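Local coordinates for capsid polyprotein VP90 (Turkey astrovirus 2, PDB 3TS3), which forms the astrovirus capsid, probably self-assembling into an icosahedral T=3 immature shell, and is represented here by its globular projection (spike) domain, at residues A74-I79 against F169-D174. Residues are numbered along the deposited sequence; the frame is centred on the assembly and turned at random.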
# COMPACT_ATOMS: atom_id res chain seq x y z
N ALA C 74 -16.40 16.57 6.69
CA ALA C 74 -15.21 16.43 7.53
C ALA C 74 -14.65 17.78 7.98
O ALA C 74 -14.97 18.80 7.41
CB ALA C 74 -14.14 15.65 6.80
N SER C 75 -13.82 17.76 9.01
CA SER C 75 -13.14 18.96 9.50
C SER C 75 -11.64 18.99 9.19
O SER C 75 -10.99 20.01 9.37
CB SER C 75 -13.35 19.13 11.00
OG SER C 75 -14.70 19.44 11.31
N TRP C 76 -11.08 17.86 8.78
CA TRP C 76 -9.65 17.78 8.49
C TRP C 76 -9.39 17.37 7.04
O TRP C 76 -9.72 16.29 6.61
CB TRP C 76 -8.96 16.83 9.48
CG TRP C 76 -9.08 17.29 10.91
CD1 TRP C 76 -10.03 16.91 11.82
CD2 TRP C 76 -8.23 18.21 11.59
NE1 TRP C 76 -9.82 17.55 13.01
CE2 TRP C 76 -8.71 18.34 12.90
CE3 TRP C 76 -7.09 18.94 11.22
CZ2 TRP C 76 -8.11 19.17 13.84
CZ3 TRP C 76 -6.49 19.76 12.15
CH2 TRP C 76 -7.00 19.86 13.45
N TRP C 77 -8.79 18.29 6.30
CA TRP C 77 -8.59 18.16 4.87
C TRP C 77 -7.10 18.09 4.57
O TRP C 77 -6.32 18.83 5.12
CB TRP C 77 -9.28 19.32 4.16
CG TRP C 77 -10.74 19.27 4.43
CD1 TRP C 77 -11.42 19.94 5.40
CD2 TRP C 77 -11.70 18.44 3.77
NE1 TRP C 77 -12.75 19.60 5.37
CE2 TRP C 77 -12.95 18.68 4.37
CE3 TRP C 77 -11.63 17.53 2.72
CZ2 TRP C 77 -14.10 18.03 3.96
CZ3 TRP C 77 -12.77 16.90 2.31
CH2 TRP C 77 -14.00 17.15 2.92
N ASN C 78 -6.74 17.14 3.73
CA ASN C 78 -5.34 16.87 3.47
C ASN C 78 -4.99 16.92 1.99
O ASN C 78 -5.60 16.25 1.19
CB ASN C 78 -5.02 15.49 4.04
CG ASN C 78 -5.40 15.37 5.50
OD1 ASN C 78 -4.66 15.78 6.36
ND2 ASN C 78 -6.57 14.82 5.77
N ILE C 79 -3.99 17.73 1.67
CA ILE C 79 -3.48 17.82 0.31
C ILE C 79 -2.07 17.24 0.36
O ILE C 79 -1.14 17.90 0.80
CB ILE C 79 -3.43 19.29 -0.14
CG1 ILE C 79 -4.80 19.95 0.05
CG2 ILE C 79 -3.01 19.39 -1.59
CD1 ILE C 79 -4.80 21.45 -0.12
N PHE C 169 -7.87 14.11 0.41
CA PHE C 169 -8.79 13.34 1.21
C PHE C 169 -8.97 13.94 2.59
O PHE C 169 -8.16 14.73 3.03
CB PHE C 169 -8.28 11.90 1.33
CG PHE C 169 -6.95 11.79 2.02
CD1 PHE C 169 -6.89 11.42 3.35
CD2 PHE C 169 -5.78 12.07 1.36
CE1 PHE C 169 -5.70 11.32 3.98
CE2 PHE C 169 -4.58 11.98 2.00
CZ PHE C 169 -4.54 11.59 3.30
N SER C 170 -10.05 13.57 3.27
CA SER C 170 -10.26 14.03 4.63
C SER C 170 -9.92 12.93 5.64
O SER C 170 -9.86 11.77 5.29
CB SER C 170 -11.70 14.50 4.84
OG SER C 170 -12.59 13.40 4.82
N THR C 171 -9.71 13.33 6.88
CA THR C 171 -9.52 12.41 7.98
C THR C 171 -10.51 12.80 9.08
O THR C 171 -10.95 13.93 9.15
CB THR C 171 -8.08 12.42 8.56
OG1 THR C 171 -7.67 13.75 8.84
CG2 THR C 171 -7.11 11.80 7.57
N THR C 172 -10.88 11.82 9.90
CA THR C 172 -11.80 12.04 11.01
C THR C 172 -11.21 12.92 12.11
O THR C 172 -11.94 13.57 12.84
CB THR C 172 -12.28 10.72 11.61
OG1 THR C 172 -11.15 9.96 12.03
CG2 THR C 172 -13.06 9.94 10.58
N GLU C 173 -9.89 12.92 12.23
CA GLU C 173 -9.20 13.66 13.28
C GLU C 173 -7.90 14.26 12.74
O GLU C 173 -7.47 13.96 11.63
CB GLU C 173 -8.91 12.78 14.51
CG GLU C 173 -10.14 12.13 15.14
CD GLU C 173 -11.12 13.12 15.74
OE1 GLU C 173 -10.77 14.29 15.92
OE2 GLU C 173 -12.26 12.71 16.01
N ASP C 174 -7.29 15.11 13.56
CA ASP C 174 -6.06 15.81 13.20
C ASP C 174 -4.99 14.77 12.87
O ASP C 174 -4.73 13.90 13.67
CB ASP C 174 -5.64 16.62 14.44
CG ASP C 174 -4.44 17.51 14.21
OD1 ASP C 174 -3.85 17.47 13.13
OD2 ASP C 174 -4.10 18.26 15.14
O HOH W 1 -12.94 15.48 10.33
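One face of the W76 indole lies on the backbone turning from E173 into D174: D174 CA sits 3.6 Å above the ring plane, over its centre, and the E173 carbonyl carbon is offset toward the rim. The contact is an antiparallel pairing of strands 76-81 and 164-171 in the main sheet of the astrovirus spike domain, with W76 and F169 on one sheet face and W77 on the other. D174 CB makes a CH-pi contact with the W76 six-membered ring, and the carboxylate plane is only 4° from that of the indole. T171 O is at the indole edge. On one face of W77, S170 CB makes a second CH-pi contact beside A74 CB, both offset toward the rim. One face of F169 receives N78 CB, 4.1 Å from the ring centroid.

Strand 47-52 pairs with the other edge of 76-81, where R47 and N49 touch W76. N78 and F169 form a hydrogen-bonded pair with reciprocal bonds, N78 N to F169 O at 2.9 Å and F169 N to N78 O at 3.2 Å. W77 and S170 are a non-hydrogen-bonded pair, CA atoms 4.5 Å apart. Their CB atoms point to the face against which A74 packs from beyond the corner at S75, its CB 3.3 Å from S170 CB, tighter than usual van der Waals contact.

On the opposite face, chi1 (-54°) sets N78 CG beside the backbone N, and chi2 (-83°) turns ND2 toward F169 O. OD1 bonds to Y179, and ND2 weakly to T171 OG1, which itself donates to E173 O and so ties T171 to the loop backbone that packs on W76. D174 OD1 takes a salt bridge from R47 and a hydrogen bond from the G176 amide, which would restrain the carboxylate beside the indole. F169 O accepts two N-H groups of one residue: N78 N nearly in line with the carbonyl, and N78 ND2, 3.2 Å away, from above the carbonyl plane.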